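Local atomic coordinates of ssDNA binding protein (PDB entry 4PSN), a protein that probably binds single-stranded DNA, which is thought to be trapped in a system of tunnels between the subunits of its tetrameric assembly. Residues C[23-26]-C[27-31]; C[36-40]-C[41-45]; C[55-59]-C[60-64]. All blocks are in the same frame, centred on the assembly; numbering follows the deposited sequence.

Contact 1: C[23-26]-C[27-31]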
loop_
_atom_site.group_PDB
_atom_site.type_symbol
_atom_site.label_atom_id
_atom_site.label_comp_id
_atom_site.label_asym_id
_atom_site.label_seq_id
_atom_site.Cartn_x
_atom_site.Cartn_y
_atom_site.Cartn_z
ATOM N N ARG C 23 -9.849 -9.284 1.232
ATOM C CA ARG C 23 -9.311 -8.561 0.081
ATOM C C ARG C 23 -7.997 -9.133 -0.449
ATOM O O ARG C 23 -7.796 -9.220 -1.663
ATOM C CB ARG C 23 -9.175 -7.068 0.394
ATOM C CG ARG C 23 -10.530 -6.384 0.449
ATOM C CD ARG C 23 -10.427 -4.941 0.904
ATOM N NE ARG C 23 -11.750 -4.347 1.081
ATOM C CZ ARG C 23 -11.979 -3.214 1.736
ATOM N NH1 ARG C 23 -10.970 -2.550 2.282
ATOM N NH2 ARG C 23 -13.214 -2.747 1.852
ATOM N N VAL C 24 -7.107 -9.520 0.463
ATOM C CA VAL C 24 -5.836 -10.110 0.079
ATOM C C VAL C 24 -6.044 -11.469 -0.615
ATOM O O VAL C 24 -5.377 -11.781 -1.605
ATOM C CB VAL C 24 -4.896 -10.258 1.299
ATOM C CG1 VAL C 24 -3.659 -11.082 0.942
ATOM C CG2 VAL C 24 -4.502 -8.874 1.853
ATOM N N LEU C 25 -6.968 -12.278 -0.104
ATOM C CA LEU C 25 -7.201 -13.596 -0.696
ATOM C C LEU C 25 -7.748 -13.449 -2.113
ATOM O O LEU C 25 -7.345 -14.171 -3.027
ATOM C CB LEU C 25 -8.166 -14.421 0.144
ATOM C CG LEU C 25 -8.280 -15.873 -0.312
ATOM C CD1 LEU C 25 -6.917 -16.548 -0.183
ATOM C CD2 LEU C 25 -9.317 -16.622 0.515
ATOM N N PHE C 26 -8.668 -12.510 -2.290
ATOM C CA PHE C 26 -9.205 -12.254 -3.613
ATOM C C PHE C 26 -8.124 -11.756 -4.573
ATOM O O PHE C 26 -8.088 -12.166 -5.725
ATOM C CB PHE C 26 -10.379 -11.279 -3.552
ATOM C CG PHE C 26 -11.722 -11.955 -3.458
ATOM C CD1 PHE C 26 -12.322 -12.495 -4.594
ATOM C CD2 PHE C 26 -12.389 -12.044 -2.241
ATOM C CE1 PHE C 26 -13.554 -13.125 -4.515
ATOM C CE2 PHE C 26 -13.623 -12.664 -2.153
ATOM C CZ PHE C 26 -14.209 -13.212 -3.299
ATOM N N ALA C 27 -7.252 -10.874 -4.100
ATOM C CA ALA C 27 -6.179 -10.345 -4.944
ATOM C C ALA C 27 -5.233 -11.455 -5.382
ATOM O O ALA C 27 -4.807 -11.495 -6.537
ATOM C CB ALA C 27 -5.412 -9.252 -4.225
ATOM N N GLN C 28 -4.917 -12.363 -4.462
ATOM C CA GLN C 28 -3.994 -13.450 -4.749
ATOM C C GLN C 28 -4.593 -14.516 -5.661
ATOM O O GLN C 28 -3.868 -15.212 -6.363
ATOM C CB GLN C 28 -3.502 -14.107 -3.449
ATOM C CG GLN C 28 -2.608 -13.209 -2.586
ATOM C CD GLN C 28 -1.946 -13.978 -1.468
ATOM O OE1 GLN C 28 -2.338 -15.102 -1.165
ATOM N NE2 GLN C 28 -0.924 -13.390 -0.861
ATOM N N LEU C 29 -5.916 -14.648 -5.639
ATOM C CA LEU C 29 -6.582 -15.717 -6.372
ATOM C C LEU C 29 -7.381 -15.181 -7.563
ATOM O O LEU C 29 -8.222 -15.879 -8.130
ATOM C CB LEU C 29 -7.498 -16.496 -5.433
ATOM C CG LEU C 29 -6.778 -17.255 -4.309
ATOM C CD1 LEU C 29 -7.789 -18.015 -3.452
ATOM C CD2 LEU C 29 -5.703 -18.203 -4.863
ATOM N N ARG C 30 -7.119 -13.932 -7.928
ATOM C CA ARG C 30 -7.808 -13.299 -9.048
ATOM C C ARG C 30 -7.644 -14.091 -10.351
ATOM O O ARG C 30 -8.601 -14.254 -11.109
ATOM C CB ARG C 30 -7.317 -11.867 -9.233
ATOM C CG ARG C 30 -8.216 -11.032 -10.126
ATOM C CD ARG C 30 -8.205 -9.564 -9.725
ATOM N NE ARG C 30 -8.716 -9.358 -8.369
ATOM C CZ ARG C 30 -9.971 -9.022 -8.072
ATOM N NH1 ARG C 30 -10.871 -8.842 -9.034
ATOM N NH2 ARG C 30 -10.326 -8.860 -6.804
ATOM N N ASP C 31 -6.437 -14.590 -10.598
ATOM C CA ASP C 31 -6.159 -15.342 -11.816
ATOM C C ASP C 31 -6.809 -16.723 -11.813
ATOM O O ASP C 31 -7.326 -17.176 -12.838
ATOM C CB ASP C 31 -4.650 -15.480 -12.026
ATOM C CG ASP C 31 -3.993 -14.171 -12.415
ATOM O OD1 ASP C 31 -4.380 -13.118 -11.867
ATOM O OD2 ASP C 31 -3.092 -14.196 -13.278
#
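Gln28 and Val24, one helical turn apart, run side by side and point the same way, a worked case of an i to i+4 pair. Followed outward from the backbone, Gln28 CB and then CG rest against the carbonyl oxygen of Val24, CG at 3.3 Å from Val24 O. Placing CG opposite the carbonyl carbon (chi1 -68°) and leaving the chain extended carries CD past the valine methyl CG1 to the amide, whose NE2 passes Val24 CG1 at 4.0 Å. Beyond the valine, NE2 donates to Thr6 O and OE1 is bonded to Tyr76 OH, so both ends of the amide are held by the neighbouring strands. Cut back to an alanine here, the side chain would lose its amide, and Thr6 O and Tyr76 OH would probably be left without these partners and the flank of Val24 uncovered.

A second pair lies on the buried side: Leu25 CD1 meets Leu29 CD1 at 3.7 Å, against Tyr76 and, through Leu25, against helix 40-61. Val24 and Gln28 line instead the flank that meets strands 6-13 and 69-78. The backbone shows where the helix runs out. Gln28 N donates to Val24 O at 3.0 Å and 155°, whereas Leu29 N makes a weak three-centred bond to Leu25 O and Phe26 O. This is the C-terminal turn of helix 17-28, where Leu29 leaves helical angles and is also the N-cap of helix 30-34.

Contact 2: C[36-40]-C[41-45]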
loop_
_atom_site.group_PDB
_atom_site.type_symbol
_atom_site.label_atom_id
_atom_site.label_comp_id
_atom_site.label_asym_id
_atom_site.label_seq_id
_atom_site.Cartn_x
_atom_site.Cartn_y
_atom_site.Cartn_z
ATOM N N GLY C 36 -11.192 -19.906 -14.342
ATOM C CA GLY C 36 -12.213 -20.919 -14.142
ATOM C C GLY C 36 -11.804 -21.996 -13.149
ATOM O O GLY C 36 -12.582 -22.896 -12.830
ATOM N N GLU C 37 -10.580 -21.901 -12.647
ATOM C CA GLU C 37 -10.081 -22.860 -11.667
ATOM C C GLU C 37 -10.833 -22.755 -10.334
ATOM O O GLU C 37 -11.002 -23.748 -9.620
ATOM C CB GLU C 37 -8.582 -22.639 -11.445
ATOM C CG GLU C 37 -7.909 -23.701 -10.597
ATOM C CD GLU C 37 -6.401 -23.535 -10.554
ATOM O OE1 GLU C 37 -5.734 -24.309 -9.832
ATOM O OE2 GLU C 37 -5.884 -22.629 -11.245
ATOM N N LEU C 38 -11.260 -21.538 -10.004
ATOM C CA LEU C 38 -12.036 -21.264 -8.800
ATOM C C LEU C 38 -13.148 -20.280 -9.124
ATOM O O LEU C 38 -13.029 -19.477 -10.048
ATOM C CB LEU C 38 -11.149 -20.648 -7.715
ATOM C CG LEU C 38 -10.066 -21.491 -7.039
ATOM C CD1 LEU C 38 -9.223 -20.598 -6.149
ATOM C CD2 LEU C 38 -10.664 -22.669 -6.250
ATOM N N SER C 39 -14.225 -20.326 -8.347
ATOM C CA SER C 39 -15.283 -19.332 -8.474
ATOM C C SER C 39 -15.138 -18.275 -7.390
ATOM O O SER C 39 -14.466 -18.496 -6.376
ATOM C CB SER C 39 -16.644 -20.000 -8.330
ATOM O OG SER C 39 -16.796 -20.508 -7.019
ATOM N N ASN C 40 -15.773 -17.127 -7.603
ATOM C CA ASN C 40 -15.833 -16.102 -6.584
ATOM C C ASN C 40 -16.375 -16.692 -5.288
ATOM O O ASN C 40 -15.918 -16.343 -4.204
ATOM C CB ASN C 40 -16.702 -14.932 -7.037
ATOM C CG ASN C 40 -16.017 -14.068 -8.073
ATOM O OD1 ASN C 40 -14.843 -13.703 -7.932
ATOM N ND2 ASN C 40 -16.750 -13.727 -9.126
ATOM N N LYS C 41 -17.336 -17.604 -5.415
ATOM C CA LYS C 41 -17.973 -18.230 -4.260
ATOM C C LYS C 41 -16.969 -19.025 -3.435
ATOM O O LYS C 41 -16.955 -18.927 -2.205
ATOM C CB LYS C 41 -19.117 -19.144 -4.707
ATOM C CG LYS C 41 -19.900 -19.764 -3.562
ATOM C CD LYS C 41 -21.114 -20.532 -4.081
ATOM C CE LYS C 41 -22.023 -20.983 -2.939
ATOM N NZ LYS C 41 -23.296 -21.611 -3.415
ATOM N N ASP C 42 -16.146 -19.819 -4.126
ATOM C CA ASP C 42 -15.092 -20.612 -3.504
ATOM C C ASP C 42 -14.214 -19.735 -2.634
ATOM O O ASP C 42 -13.976 -20.033 -1.464
ATOM C CB ASP C 42 -14.195 -21.241 -4.576
ATOM C CG ASP C 42 -14.878 -22.349 -5.347
ATOM O OD1 ASP C 42 -15.691 -23.085 -4.747
ATOM O OD2 ASP C 42 -14.583 -22.492 -6.553
ATOM N N VAL C 43 -13.713 -18.662 -3.233
ATOM C CA VAL C 43 -12.837 -17.732 -2.543
ATOM C C VAL C 43 -13.549 -17.023 -1.385
ATOM O O VAL C 43 -12.979 -16.883 -0.308
ATOM C CB VAL C 43 -12.241 -16.691 -3.525
ATOM C CG1 VAL C 43 -11.307 -15.718 -2.793
ATOM C CG2 VAL C 43 -11.505 -17.404 -4.681
ATOM N N ALA C 44 -14.789 -16.582 -1.609
ATOM C CA ALA C 44 -15.551 -15.880 -0.576
ATOM C C ALA C 44 -15.751 -16.775 0.642
ATOM O O ALA C 44 -15.662 -16.318 1.782
ATOM C CB ALA C 44 -16.903 -15.400 -1.117
HETATM N N MSE C 45 -15.999 -18.058 0.401
HETATM C CA MSE C 45 -16.245 -18.996 1.491
HETATM C C MSE C 45 -14.979 -19.345 2.233
HETATM O O MSE C 45 -14.977 -19.473 3.462
HETATM C CB MSE C 45 -16.882 -20.274 0.974
HETATM C CG MSE C 45 -18.333 -20.111 0.562
HETATM SE SE MSE C 45 -18.961 -21.793 -0.215
HETATM C CE MSE C 45 -17.921 -23.022 0.897
#
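Ser39 and Asp42 face each other across the first turn of helix 40-61, each side chain reaching the other's backbone N-H. Ser39 OG sits between its own backbone N and carbonyl carbon (chi1 66°), the rotation that turns the hydroxyl oxygen toward the start of the helix, where it accepts from Asp42 N at 3.0 Å. In return Asp42 OD2 receives Ser39 N at 2.8 Å in a nearly straight bond of 173°. The donor approaches that oxygen on its anti side and stands 33° out of the carboxylate plane, so the carboxylate is tilted against the N-H it grips.

Leu38 crosses Asp42 obliquely, its CD2 at 3.9 Å from Asp42 OD2, while its other methyl, CD1, approaches Val43 CG2 at 4.2 Å with the two side chains roughly perpendicular. Here the polar cap meets the apolar interior: Leu38 and Val43 both touch Leu29, Leu38 also packs on Val78 of strand 69-78, and Val43 on Leu25 and Phe26 of helix 17-28. Behind the cap the regular helical bonds begin, Val43 N to Ser39 O at 3.2 Å and Ala44 N to Asn40 O at 2.8 Å.

The reciprocal pair is a capping box with Ser39 as N-cap. Its chemistry supplies acceptors to backbone N-H groups at the helix start, one of them Asp42 N in the first turn. The negative charge of Asp42 also lies close to the positive end of the helix dipole, which would probably favour its ionised form and steady the start of the helix.

Contact 3: C[55-59]-C[60-64]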
loop_
_atom_site.group_PDB
_atom_site.type_symbol
_atom_site.label_atom_id
_atom_site.label_comp_id
_atom_site.label_asym_id
_atom_site.label_seq_id
_atom_site.Cartn_x
_atom_site.Cartn_y
_atom_site.Cartn_z
ATOM N N PHE C 55 -11.878 -15.014 14.251
ATOM C CA PHE C 55 -12.670 -14.285 15.221
ATOM C C PHE C 55 -12.513 -14.914 16.615
ATOM O O PHE C 55 -12.320 -14.215 17.604
ATOM C CB PHE C 55 -14.147 -14.235 14.815
ATOM C CG PHE C 55 -15.019 -13.550 15.830
ATOM C CD1 PHE C 55 -15.218 -12.187 15.780
ATOM C CD2 PHE C 55 -15.616 -14.268 16.848
ATOM C CE1 PHE C 55 -16.017 -11.557 16.719
ATOM C CE2 PHE C 55 -16.408 -13.641 17.787
ATOM C CZ PHE C 55 -16.604 -12.286 17.722
ATOM N N GLU C 56 -12.577 -16.234 16.691
ATOM C CA GLU C 56 -12.467 -16.907 17.983
ATOM C C GLU C 56 -11.074 -16.732 18.591
ATOM O O GLU C 56 -10.926 -16.528 19.802
ATOM C CB GLU C 56 -12.793 -18.394 17.853
ATOM C CG GLU C 56 -14.228 -18.653 17.480
ATOM C CD GLU C 56 -15.207 -18.041 18.480
ATOM O OE1 GLU C 56 -14.890 -18.010 19.691
ATOM O OE2 GLU C 56 -16.288 -17.581 18.050
ATOM N N LEU C 57 -10.052 -16.812 17.751
ATOM C CA LEU C 57 -8.679 -16.663 18.227
ATOM C C LEU C 57 -8.421 -15.241 18.730
ATOM O O LEU C 57 -7.958 -15.034 19.852
ATOM C CB LEU C 57 -7.695 -17.026 17.116
ATOM C CG LEU C 57 -6.197 -16.862 17.413
ATOM C CD1 LEU C 57 -5.813 -17.669 18.637
ATOM C CD2 LEU C 57 -5.328 -17.267 16.223
ATOM N N LEU C 58 -8.727 -14.262 17.892
ATOM C CA LEU C 58 -8.353 -12.881 18.176
ATOM C C LEU C 58 -9.155 -12.284 19.309
ATOM O O LEU C 58 -8.599 -11.708 20.242
ATOM C CB LEU C 58 -8.489 -12.006 16.920
ATOM C CG LEU C 58 -7.431 -12.287 15.855
ATOM C CD1 LEU C 58 -7.680 -11.478 14.590
ATOM C CD2 LEU C 58 -6.042 -11.996 16.413
ATOM N N VAL C 59 -10.469 -12.418 19.213
ATOM C CA VAL C 59 -11.369 -11.753 20.131
ATOM C C VAL C 59 -11.531 -12.525 21.437
ATOM O O VAL C 59 -11.568 -11.919 22.504
ATOM C CB VAL C 59 -12.754 -11.499 19.472
ATOM C CG1 VAL C 59 -13.679 -10.790 20.427
ATOM C CG2 VAL C 59 -12.583 -10.680 18.183
ATOM N N ASN C 60 -11.603 -13.855 21.364
ATOM C CA ASN C 60 -11.836 -14.634 22.576
ATOM C C ASN C 60 -10.592 -15.225 23.244
ATOM O O ASN C 60 -10.525 -15.294 24.476
ATOM C CB ASN C 60 -12.874 -15.729 22.333
ATOM C CG ASN C 60 -14.223 -15.167 21.930
ATOM O OD1 ASN C 60 -14.897 -15.708 21.053
ATOM N ND2 ASN C 60 -14.618 -14.066 22.558
ATOM N N LYS C 61 -9.613 -15.648 22.448
ATOM C CA LYS C 61 -8.430 -16.313 22.998
ATOM C C LYS C 61 -7.305 -15.335 23.332
ATOM O O LYS C 61 -6.697 -15.427 24.403
ATOM C CB LYS C 61 -7.903 -17.359 22.022
ATOM C CG LYS C 61 -8.922 -18.414 21.651
ATOM C CD LYS C 61 -8.849 -19.557 22.629
ATOM C CE LYS C 61 -10.223 -20.122 22.903
ATOM N NZ LYS C 61 -10.716 -20.912 21.743
ATOM N N LEU C 62 -7.016 -14.411 22.419
ATOM C CA LEU C 62 -5.918 -13.482 22.642
ATOM C C LEU C 62 -6.495 -12.238 23.260
ATOM O O LEU C 62 -5.767 -11.369 23.728
ATOM C CB LEU C 62 -5.219 -13.149 21.323
ATOM C CG LEU C 62 -4.487 -14.299 20.632
ATOM C CD1 LEU C 62 -3.907 -13.826 19.302
ATOM C CD2 LEU C 62 -3.367 -14.811 21.538
ATOM N N LYS C 63 -7.820 -12.165 23.242
ATOM C CA LYS C 63 -8.543 -11.019 23.773
ATOM C C LYS C 63 -8.025 -9.709 23.194
ATOM O O LYS C 63 -7.741 -8.775 23.943
ATOM C CB LYS C 63 -8.451 -10.983 25.304
ATOM C CG LYS C 63 -8.843 -12.297 25.968
ATOM C CD LYS C 63 -9.885 -12.108 27.055
ATOM C CE LYS C 63 -10.835 -13.312 27.099
ATOM N NZ LYS C 63 -11.835 -13.243 28.211
ATOM N N ALA C 64 -7.905 -9.631 21.869
ATOM C CA ALA C 64 -7.506 -8.367 21.229
ATOM C C ALA C 64 -8.648 -7.356 21.292
ATOM O O ALA C 64 -9.800 -7.710 21.090
ATOM C CB ALA C 64 -7.093 -8.587 19.781
#
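The Phe55 ring and the Asn60 side chain meet at a slant across the helix turn, with the ring and amide planes almost perpendicular, at 88°. One face of the ring carries Val59, its CB 4.2 Å above the plane of Phe55 and offset toward the rim, and Glu56 OE2 lies at the edge, in the ring plane. The Asn60 side chain runs alongside the Glu56 carboxylate, the two planes turned 38° apart. Glu56 folds back at chi2 (-57°), and its OE2 is held by Arg52 and by Tyr143 of the third subunit, tying this turn to the assembly.

On the inner side Leu58 CD2 meets Leu62 CD1 at 4.0 Å, and Leu57 CD1 lies 4.1 Å from Leu62 CG. Leu57 and Leu58 also pack on strand 83-97, while Leu62 reaches Ile106 of the third subunit.

The backbone widens here. Leu62 N donates to Leu57 O at 2.8 Å, five residues back, and Glu56 O receives only weak bonds, from Asn60 N and Lys61 N. Particular to this helix is the bond from Ala64 N to Leu58 O at 2.7 Å, six residues back. After the pi-type turn at 56-59, Lys63 leaves helix 40-61 with positive phi, a common way for a helix to terminate.

How the contacts relate
Contacts 2 and 3 treat the two ends of one helix, 40-61, with their centres about 27 Å apart, while contact 1 lies at the junction of helices 17-28 and 30-34. Contacts 1 and 2 touch directly: Phe26 packs on Asn40, Val43 and Ala44. All three are partly buried: Leu25 with Leu29, Leu38 with Val43, and Leu57, Leu58 and Leu62 form their buried sides, and Ala27, Asn40 and Lys61 are among their exposed residues. Side chains cap the N-terminus in contact 2, whereas backbone bonds do the work elsewhere: a shared N-H in contact 1, acceptors five and six residues back in contact 3. The third subunit reaches all three, at contact 1 through a salt bridge to Arg23.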